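Local atomic coordinates of trilobed Protease (Pyrococcus furiosus, PDB entry 2GOP), a protein that probably hydrolyses peptides as a protease, the part modelled here being its seven-bladed beta-propeller domain with an open Velcro topology. Residues A[261-266]-A[279-284]; A[300-305]-A[315-320]; A[311-316]-A[327-332]. All blocks are in the same frame, centred on the assembly; numbering follows the deposited sequence. Where two conformers were deposited one is given.

Contact 1: residues A[261-266]-A[279-284]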
loop_
_atom_site.group_PDB
_atom_site.type_symbol
_atom_site.label_atom_id
_atom_site.label_comp_id
_atom_site.label_asym_id
_atom_site.label_seq_id
_atom_site.Cartn_x
_atom_site.Cartn_y
_atom_site.Cartn_z
ATOM N N VAL A 261 -21.585 -4.181 2.177
ATOM C CA VAL A 261 -21.358 -3.192 1.121
ATOM C C VAL A 261 -20.048 -3.514 0.407
ATOM O O VAL A 261 -18.991 -3.474 1.012
ATOM C CB VAL A 261 -21.290 -1.768 1.698
ATOM C CG1 VAL A 261 -20.875 -0.775 0.639
ATOM C CG2 VAL A 261 -22.650 -1.375 2.331
ATOM N N ASP A 262 -20.119 -3.850 -0.876
ATOM C CA ASP A 262 -18.923 -4.292 -1.612
ATOM C C ASP A 262 -18.283 -3.115 -2.316
ATOM O O ASP A 262 -18.357 -2.989 -3.531
ATOM C CB ASP A 262 -19.279 -5.406 -2.609
ATOM C CG ASP A 262 -18.057 -5.961 -3.338
ATOM O OD1 ASP A 262 -16.918 -5.765 -2.870
ATOM O OD2 ASP A 262 -18.239 -6.585 -4.393
ATOM N N ARG A 263 -17.671 -2.233 -1.531
ATOM C CA ARG A 263 -17.026 -1.040 -2.058
ATOM C C ARG A 263 -15.783 -0.795 -1.238
ATOM O O ARG A 263 -15.737 -1.164 -0.073
ATOM C CB ARG A 263 -17.938 0.191 -1.943
ATOM C CG ARG A 263 -19.246 0.118 -2.684
ATOM C CD ARG A 263 -19.070 0.200 -4.159
ATOM N NE ARG A 263 -20.375 0.272 -4.821
ATOM C CZ ARG A 263 -20.573 0.147 -6.126
ATOM N NH1 ARG A 263 -19.562 -0.048 -6.955
ATOM N NH2 ARG A 263 -21.797 0.233 -6.599
ATOM N N GLY A 264 -14.780 -0.181 -1.852
ATOM C CA GLY A 264 -13.595 0.243 -1.125
ATOM C C GLY A 264 -13.856 1.445 -0.234
ATOM O O GLY A 264 -14.639 2.329 -0.583
ATOM N N VAL A 265 -13.207 1.455 0.928
ATOM C CA VAL A 265 -13.284 2.559 1.883
ATOM C C VAL A 265 -11.999 3.369 1.806
ATOM O O VAL A 265 -10.933 2.805 1.740
ATOM C CB VAL A 265 -13.443 2.039 3.350
ATOM C CG1 VAL A 265 -13.420 3.205 4.364
ATOM C CG2 VAL A 265 -14.710 1.237 3.505
ATOM N N GLY A 266 -12.106 4.690 1.813
ATOM C CA GLY A 266 -10.939 5.565 1.892
ATOM C C GLY A 266 -10.648 5.914 3.343
ATOM O O GLY A 266 -10.327 5.045 4.134
ATOM N N LEU A 279 -16.345 6.295 0.484
ATOM C CA LEU A 279 -16.466 5.070 -0.305
ATOM C C LEU A 279 -16.076 5.361 -1.745
ATOM O O LEU A 279 -16.381 6.438 -2.258
ATOM C CB LEU A 279 -17.907 4.557 -0.283
ATOM C CG LEU A 279 -18.233 3.217 0.371
ATOM C CD1 LEU A 279 -17.485 2.956 1.660
ATOM C CD2 LEU A 279 -19.745 3.162 0.580
ATOM N N PHE A 280 -15.393 4.403 -2.373
ATOM C CA PHE A 280 -15.083 4.435 -3.802
ATOM C C PHE A 280 -16.201 3.691 -4.546
ATOM O O PHE A 280 -16.353 2.476 -4.384
ATOM C CB PHE A 280 -13.743 3.761 -4.088
ATOM C CG PHE A 280 -12.542 4.572 -3.668
ATOM C CD1 PHE A 280 -12.289 4.824 -2.327
ATOM C CD2 PHE A 280 -11.656 5.057 -4.613
ATOM C CE1 PHE A 280 -11.183 5.559 -1.941
ATOM C CE2 PHE A 280 -10.545 5.793 -4.237
ATOM C CZ PHE A 280 -10.306 6.045 -2.896
ATOM N N GLU A 281 -16.966 4.431 -5.353
ATOM C CA GLU A 281 -18.164 3.929 -6.018
ATOM C C GLU A 281 -18.216 4.422 -7.456
ATOM O O GLU A 281 -18.438 5.613 -7.684
ATOM C CB GLU A 281 -19.417 4.477 -5.335
ATOM C CG GLU A 281 -19.644 4.035 -3.930
ATOM C CD GLU A 281 -20.865 4.700 -3.325
ATOM O OE1 GLU A 281 -20.874 5.946 -3.189
ATOM O OE2 GLU A 281 -21.812 3.975 -2.975
ATOM N N GLU A 282 -18.003 3.530 -8.417
ATOM C CA GLU A 282 -18.299 3.821 -9.827
ATOM C C GLU A 282 -17.634 5.095 -10.364
ATOM O O GLU A 282 -18.268 5.903 -11.055
ATOM C CB GLU A 282 -19.814 3.910 -10.017
ATOM C CG GLU A 282 -20.557 2.619 -9.683
ATOM C CD GLU A 282 -20.657 1.684 -10.874
ATOM O OE1 GLU A 282 -19.600 1.233 -11.375
ATOM O OE2 GLU A 282 -21.799 1.400 -11.311
ATOM N N GLY A 283 -16.353 5.270 -10.051
ATOM C CA GLY A 283 -15.597 6.404 -10.553
ATOM C C GLY A 283 -15.637 7.613 -9.646
ATOM O O GLY A 283 -14.902 8.569 -9.864
ATOM N N SER A 284 -16.485 7.571 -8.621
ATOM C CA SER A 284 -16.587 8.662 -7.651
ATOM C C SER A 284 -16.075 8.224 -6.285
ATOM O O SER A 284 -15.918 7.028 -6.012
ATOM C CB SER A 284 -18.036 9.138 -7.535
ATOM O OG SER A 284 -18.442 9.787 -8.726
#
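The open end of the beta hairpin formed by strands 264-271 and 274-281, the first two strands of a four-stranded propeller blade, is where Gly264 meets Phe280 and Val265 meets Leu279. One backbone bond joins them here: Phe280 N gives its hydrogen to Gly264 O at 2.8 Å and nearly straight (169°), while the CA-H of Leu279 approaches the same oxygen. Leu279 suits its place because its branches reach two neighbours. CD1 packs against Val265 CG2 at 3.7 Å, and CD2 turns to Val261 CG1 at 4.1 Å; this spread goes with a chi1 of -115°, well off a staggered position. On the other face of the hairpin the Phe280 ring comes edge-on to the opposite backbone, its CE1 lying 3.8 Å from Gly266 CA, where glycine lets the ring edge come close. Arg263 runs across the second strand. Its chain bends at chi2 (-71°), which carries CD to 3.6 Å from Phe280 O, a buried carbonyl oxygen without a partner in the model, and lays one guanidinium face over Glu281 CA. Arg263 NE and Glu281 OE2 stay 4.4 Å apart, attracting each other only as charges. The salt bridge of Arg263 goes instead to Glu242 of the second subunit, and Glu281 OE1 is taken by Tyr288 and Asn286. Beyond the pairing, the chain reverses through a type I' turn, with Gly283 at a positive phi and Ser284 N bonded to Glu281 O at 2.9 Å.

Contact 2: residues A[300-305]-A[315-320]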
loop_
_atom_site.group_PDB
_atom_site.type_symbol
_atom_site.label_atom_id
_atom_site.label_comp_id
_atom_site.label_asym_id
_atom_site.label_seq_id
_atom_site.Cartn_x
_atom_site.Cartn_y
_atom_site.Cartn_z
ATOM N N GLY A 300 -22.070 12.361 -5.239
ATOM C CA GLY A 300 -22.270 12.842 -6.613
ATOM C C GLY A 300 -21.154 12.404 -7.537
ATOM O O GLY A 300 -20.368 11.537 -7.184
ATOM N N ARG A 301 -21.086 12.996 -8.728
ATOM C CA ARG A 301 -20.000 12.699 -9.666
ATOM C C ARG A 301 -18.803 13.587 -9.331
ATOM O O ARG A 301 -18.568 14.619 -9.949
ATOM C CB ARG A 301 -20.459 12.829 -11.125
ATOM C CG ARG A 301 -21.447 11.721 -11.514
ATOM C CD ARG A 301 -21.617 11.574 -13.020
ATOM N NE ARG A 301 -22.534 10.483 -13.376
ATOM C CZ ARG A 301 -22.231 9.182 -13.342
ATOM N NH1 ARG A 301 -21.024 8.770 -12.969
ATOM N NH2 ARG A 301 -23.146 8.279 -13.693
ATOM N N HIS A 302 -18.064 13.167 -8.313
ATOM C CA HIS A 302 -16.943 13.943 -7.784
ATOM C C HIS A 302 -16.044 13.012 -6.997
ATOM O O HIS A 302 -16.365 11.831 -6.833
ATOM C CB HIS A 302 -17.438 15.077 -6.882
ATOM C CG HIS A 302 -18.270 14.624 -5.715
ATOM N ND1 HIS A 302 -19.378 15.323 -5.284
ATOM C CD2 HIS A 302 -18.158 13.560 -4.886
ATOM C CE1 HIS A 302 -19.907 14.712 -4.239
ATOM N NE2 HIS A 302 -19.185 13.638 -3.980
ATOM N N TRP A 303 -14.920 13.521 -6.516
ATOM C CA TRP A 303 -14.170 12.780 -5.518
ATOM C C TRP A 303 -13.805 13.634 -4.311
ATOM O O TRP A 303 -13.253 14.738 -4.434
ATOM C CB TRP A 303 -12.966 12.005 -6.096
ATOM C CG TRP A 303 -12.071 12.701 -7.048
ATOM C CD1 TRP A 303 -10.783 13.116 -6.812
ATOM C CD2 TRP A 303 -12.352 13.023 -8.419
ATOM N NE1 TRP A 303 -10.258 13.696 -7.946
ATOM C CE2 TRP A 303 -11.203 13.656 -8.944
ATOM C CE3 TRP A 303 -13.467 12.858 -9.248
ATOM C CZ2 TRP A 303 -11.140 14.116 -10.265
ATOM C CZ3 TRP A 303 -13.397 13.309 -10.558
ATOM C CH2 TRP A 303 -12.243 13.937 -11.048
ATOM N N ILE A 304 -14.156 13.099 -3.145
ATOM C CA ILE A 304 -13.792 13.693 -1.868
ATOM C C ILE A 304 -12.346 13.316 -1.560
ATOM O O ILE A 304 -12.012 12.138 -1.482
ATOM C CB ILE A 304 -14.725 13.208 -0.737
ATOM C CG1 ILE A 304 -16.192 13.552 -1.046
ATOM C CG2 ILE A 304 -14.291 13.792 0.597
ATOM C CD1 ILE A 304 -16.518 15.049 -1.185
ATOM N N MET A 305 -11.490 14.322 -1.409
ATOM C CA MET A 305 -10.068 14.109 -1.191
ATOM C C MET A 305 -9.668 14.574 0.200
ATOM O O MET A 305 -8.982 15.580 0.369
ATOM C CB MET A 305 -9.260 14.841 -2.263
ATOM C CG MET A 305 -9.476 14.259 -3.661
ATOM S SD MET A 305 -8.581 15.157 -4.932
ATOM C CE MET A 305 -6.889 14.859 -4.444
ATOM N N TYR A 315 -14.486 19.233 4.029
ATOM C CA TYR A 315 -13.856 18.333 3.076
ATOM C C TYR A 315 -13.359 19.074 1.857
ATOM O O TYR A 315 -13.831 20.184 1.547
ATOM C CB TYR A 315 -14.821 17.208 2.672
ATOM C CG TYR A 315 -16.207 17.673 2.236
ATOM C CD1 TYR A 315 -16.463 18.073 0.925
ATOM C CD2 TYR A 315 -17.264 17.682 3.134
ATOM C CE1 TYR A 315 -17.739 18.478 0.530
ATOM C CE2 TYR A 315 -18.542 18.079 2.750
ATOM C CZ TYR A 315 -18.769 18.482 1.455
ATOM O OH TYR A 315 -20.035 18.884 1.108
ATOM N N LEU A 316 -12.372 18.465 1.206
ATOM C CA LEU A 316 -11.963 18.852 -0.134
ATOM C C LEU A 316 -12.754 18.031 -1.163
ATOM O O LEU A 316 -12.829 16.798 -1.058
ATOM C CB LEU A 316 -10.456 18.636 -0.320
ATOM C CG LEU A 316 -9.516 19.542 0.482
ATOM C CD1 LEU A 316 -8.051 19.145 0.248
ATOM C CD2 LEU A 316 -9.730 21.012 0.105
ATOM N N LYS A 317 -13.326 18.714 -2.152
ATOM C CA LYS A 317 -14.073 18.074 -3.230
ATOM C C LYS A 317 -13.537 18.476 -4.610
ATOM O O LYS A 317 -13.499 19.661 -4.947
ATOM C CB LYS A 317 -15.557 18.446 -3.142
ATOM C CG LYS A 317 -16.391 17.944 -4.319
ATOM C CD LYS A 317 -17.884 18.043 -4.056
ATOM C CE LYS A 317 -18.353 19.466 -3.926
ATOM N NZ LYS A 317 -19.842 19.587 -4.092
ATOM N N GLU A 318 -13.162 17.472 -5.402
ATOM C CA GLU A 318 -12.677 17.660 -6.758
ATOM C C GLU A 318 -13.672 17.094 -7.770
ATOM O O GLU A 318 -14.377 16.128 -7.485
ATOM C CB GLU A 318 -11.328 16.966 -6.913
ATOM C CG GLU A 318 -10.622 17.255 -8.217
ATOM C CD GLU A 318 -9.131 17.181 -8.077
ATOM O OE1 GLU A 318 -8.567 18.043 -7.372
ATOM O OE2 GLU A 318 -8.521 16.268 -8.674
ATOM N N THR A 319 -13.730 17.710 -8.948
ATOM C CA THR A 319 -14.560 17.228 -10.055
ATOM C C THR A 319 -13.745 17.149 -11.355
ATOM O O THR A 319 -12.576 17.551 -11.409
ATOM C CB THR A 319 -15.771 18.156 -10.308
ATOM O OG1 THR A 319 -15.315 19.410 -10.821
ATOM C CG2 THR A 319 -16.564 18.388 -9.036
ATOM N N ALA A 320 -14.374 16.646 -12.409
ATOM C CA ALA A 320 -13.751 16.608 -13.734
ATOM C C ALA A 320 -13.304 17.999 -14.220
ATOM O O ALA A 320 -12.283 18.126 -14.899
ATOM C CB ALA A 320 -14.708 15.969 -14.750
HETATM O O HOH W 1 -20.508 17.319 -6.601
#
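An indole lies obliquely over the chain of an acid: one face of the Trp303 ring is met by Glu318 CB, which stands 3.8 Å from the centroid of the five-membered ring, and by Thr319 CA. Trp303 CG sits between its own backbone N and carbonyl carbon (chi1 46°), a rotamer that swings the ring across to the neighbouring strand. The Glu318 carboxylate is turned 75° from the ring plane, and its OE2 receives a weak, bent bond from Trp303 NE1 at 3.2 Å. Met305 SD borders the same carboxylate, 3.8 Å from Glu318 OE1. Beneath these groups the antiparallel ladder is regular: Trp303 and Glu318 exchange both backbone bonds, and Met305 N reaches Leu316 O at 2.8 Å. The other face of the hairpin carries His302, Ile304, Tyr315 and Lys317. Ile304 CD1 meets Tyr315 CD1 at 3.7 Å, an apolar branch well matched to the ring, whereas Lys317 crosses the imidazole at a slant, its CD 3.3 Å from His302 ND1. A water bonds His302 ND1 at 2.6 Å, in the ring plane, and accepts a weak bond from Lys317 NZ. Stronger partners lie outside: Ala298 O for His302 NE2, Glu333 for Lys317 and Arg324 for Glu318, whose OE2 also has a weak bond to Tyr239 of the second subunit. The Glu318 carboxylate thus has polar partners on both oxygens, and the salt bridge to Arg324 would help it remain ionised despite its burial beside an indole and a thioether.

Contact 3: residues A[311-316]-A[327-332]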
loop_
_atom_site.group_PDB
_atom_site.type_symbol
_atom_site.label_atom_id
_atom_site.label_comp_id
_atom_site.label_asym_id
_atom_site.label_seq_id
_atom_site.Cartn_x
_atom_site.Cartn_y
_atom_site.Cartn_z
ATOM N N GLU A 311 -17.474 20.145 15.096
ATOM C CA GLU A 311 -18.840 20.671 15.200
ATOM C C GLU A 311 -19.503 20.669 13.831
ATOM O O GLU A 311 -20.727 20.539 13.715
ATOM C CB GLU A 311 -18.838 22.095 15.763
ATOM C CG GLU A 311 -18.471 22.164 17.237
ATOM C CD GLU A 311 -18.334 23.587 17.742
ATOM O OE1 GLU A 311 -18.049 23.758 18.949
ATOM O OE2 GLU A 311 -18.501 24.532 16.933
ATOM N N ILE A 312 -18.659 20.799 12.810
ATOM C CA ILE A 312 -19.053 20.883 11.416
ATOM C C ILE A 312 -18.250 19.842 10.628
ATOM O O ILE A 312 -17.213 19.388 11.090
ATOM C CB ILE A 312 -18.759 22.321 10.891
ATOM C CG1 ILE A 312 -19.906 22.827 10.024
ATOM C CG2 ILE A 312 -17.391 22.423 10.197
ATOM C CD1 ILE A 312 -21.038 23.412 10.862
ATOM N N VAL A 313 -18.731 19.446 9.455
ATOM C CA VAL A 313 -17.933 18.599 8.562
ATOM C C VAL A 313 -17.247 19.476 7.525
ATOM O O VAL A 313 -17.861 20.395 7.006
ATOM C CB VAL A 313 -18.773 17.529 7.829
ATOM C CG1 VAL A 313 -17.858 16.678 6.929
ATOM C CG2 VAL A 313 -19.522 16.656 8.828
ATOM N N VAL A 314 -15.975 19.186 7.250
ATOM C CA VAL A 314 -15.199 19.910 6.239
ATOM C C VAL A 314 -14.543 18.905 5.307
ATOM O O VAL A 314 -14.100 17.842 5.738
ATOM C CB VAL A 314 -14.103 20.820 6.871
ATOM C CG1 VAL A 314 -12.894 20.004 7.339
ATOM C CG2 VAL A 314 -13.660 21.894 5.885
ATOM N N TYR A 315 -14.486 19.233 4.029
ATOM C CA TYR A 315 -13.856 18.333 3.076
ATOM C C TYR A 315 -13.359 19.074 1.857
ATOM O O TYR A 315 -13.831 20.184 1.547
ATOM C CB TYR A 315 -14.821 17.208 2.672
ATOM C CG TYR A 315 -16.207 17.673 2.236
ATOM C CD1 TYR A 315 -16.463 18.073 0.925
ATOM C CD2 TYR A 315 -17.264 17.682 3.134
ATOM C CE1 TYR A 315 -17.739 18.478 0.530
ATOM C CE2 TYR A 315 -18.542 18.079 2.750
ATOM C CZ TYR A 315 -18.769 18.482 1.455
ATOM O OH TYR A 315 -20.035 18.884 1.108
ATOM N N LEU A 316 -12.372 18.465 1.206
ATOM C CA LEU A 316 -11.963 18.852 -0.134
ATOM C C LEU A 316 -12.754 18.031 -1.163
ATOM O O LEU A 316 -12.829 16.798 -1.058
ATOM C CB LEU A 316 -10.456 18.636 -0.320
ATOM C CG LEU A 316 -9.516 19.542 0.482
ATOM C CD1 LEU A 316 -8.051 19.145 0.248
ATOM C CD2 LEU A 316 -9.730 21.012 0.105
ATOM N N PHE A 327 -15.030 22.769 1.229
ATOM C CA PHE A 327 -16.469 22.850 1.456
ATOM C C PHE A 327 -16.745 22.490 2.903
ATOM O O PHE A 327 -15.993 21.723 3.502
ATOM C CB PHE A 327 -17.213 21.850 0.559
ATOM C CG PHE A 327 -17.153 22.167 -0.914
ATOM C CD1 PHE A 327 -16.038 21.829 -1.665
ATOM C CD2 PHE A 327 -18.222 22.776 -1.552
ATOM C CE1 PHE A 327 -15.982 22.110 -3.024
ATOM C CE2 PHE A 327 -18.177 23.060 -2.916
ATOM C CZ PHE A 327 -17.062 22.727 -3.650
ATOM N N THR A 328 -17.824 23.033 3.461
ATOM C CA THR A 328 -18.321 22.580 4.760
ATOM C C THR A 328 -19.695 21.945 4.603
ATOM O O THR A 328 -20.365 22.104 3.583
ATOM C CB THR A 328 -18.397 23.714 5.825
ATOM O OG1 THR A 328 -19.197 24.797 5.340
ATOM C CG2 THR A 328 -16.998 24.228 6.196
ATOM N N TRP A 329 -20.108 21.209 5.625
ATOM C CA TRP A 329 -21.411 20.588 5.612
ATOM C C TRP A 329 -21.962 20.520 7.041
ATOM O O TRP A 329 -21.318 19.972 7.936
ATOM C CB TRP A 329 -21.309 19.210 4.957
ATOM C CG TRP A 329 -22.611 18.609 4.637
ATOM C CD1 TRP A 329 -23.324 18.747 3.477
ATOM C CD2 TRP A 329 -23.377 17.766 5.486
ATOM N NE1 TRP A 329 -24.497 18.036 3.559
ATOM C CE2 TRP A 329 -24.555 17.425 4.783
ATOM C CE3 TRP A 329 -23.192 17.270 6.781
ATOM C CZ2 TRP A 329 -25.535 16.604 5.327
ATOM C CZ3 TRP A 329 -24.174 16.451 7.322
ATOM C CH2 TRP A 329 -25.328 16.127 6.596
ATOM N N ASP A 330 -23.132 21.130 7.241
ATOM C CA ASP A 330 -23.827 21.130 8.531
ATOM C C ASP A 330 -25.268 20.625 8.390
ATOM O O ASP A 330 -26.144 20.995 9.170
ATOM C CB ASP A 330 -23.828 22.546 9.123
ATOM C CG ASP A 330 -24.652 23.545 8.299
ATOM O OD1 ASP A 330 -25.099 23.213 7.180
ATOM O OD2 ASP A 330 -24.846 24.680 8.777
ATOM N N GLY A 331 -25.493 19.771 7.396
ATOM C CA GLY A 331 -26.835 19.448 6.915
ATOM C C GLY A 331 -27.006 20.016 5.516
ATOM O O GLY A 331 -27.834 19.542 4.732
ATOM N N GLU A 332 -26.201 21.037 5.221
ATOM C CA GLU A 332 -26.200 21.738 3.943
ATOM C C GLU A 332 -24.751 21.970 3.504
ATOM O O GLU A 332 -23.892 22.233 4.342
ATOM C CB GLU A 332 -26.896 23.092 4.118
ATOM C CG GLU A 332 -27.006 23.947 2.857
ATOM C CD GLU A 332 -28.401 23.954 2.266
ATOM O OE1 GLU A 332 -29.022 22.869 2.179
ATOM O OE2 GLU A 332 -28.872 25.050 1.889
#
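This is a pairing of two strands inside one sheet, the second and third of the last propeller blade, joining Val313 to Trp329, Val314 to Thr328 and Tyr315 to Phe327. The ladder is fully antiparallel: Val313 and Trp329 exchange a pair of backbone bonds, and so do Tyr315 and Phe327, with Phe327 N to Tyr315 O at 2.9 Å. Between them Val313 O also receives the CA-H of Thr328. On the face bearing the aromatic residues, the Tyr315 ring leans toward the opposite strand. Its CE1 presses on Phe327 CB at 3.4 Å, its CE2 edge meets Trp329 CB at 3.7 Å, and Phe327 O lies over one face near the rim. A large ring suits this place because it spans both neighbours while its hydroxyl reaches Glu333 on the next strand. Trp329 CG is anti to the backbone N (chi1 -168°), and the indole folds back over the following turn, so that Gly331 N stands 3.3 Å above the Trp329 ring plane, over its centre. That turn is an Asx turn in which Asp330 OD1 accepts Glu332 N at 3.1 Å, with Gly331 at a positive phi (112°), which glycine adopts readily. Ile312 lies alongside Asp330, its CD1 3.4 Å from Asp330 CB. Val314 and Thr328, beta-branched residues well suited to strands, project from the other face. Ile312 touches Thr22 of strand 16-23, and Thr328 packs on Leu50. Those neighbours belong to the first blade. Each of the two blades at this junction draws all four strands from its own end of the chain and they meet by side-chain packing, without a shared sheet: the hallmark of a propeller with open Velcro topology.

Contacts 2 and 3 use opposite edges of strand 313-318 in the last blade, sharing Tyr315 and Leu316, and Lys317 of contact 2 makes a cation-pi contact with Phe327 of contact 3. Contact 1 belongs to the preceding blade and touches contact 2 through Ser284 OG, which probably bonds to Gly300 O; it does not touch contact 3. All three are partly buried. Contacts 1 and 2 lie at the subunit interface, and there charged chains lie over backbone or indole while their ends pair with other residues. Contact 3, untouched by the second subunit, relies on aromatic and beta-branched packing and a fuller backbone ladder, facing the first blade instead.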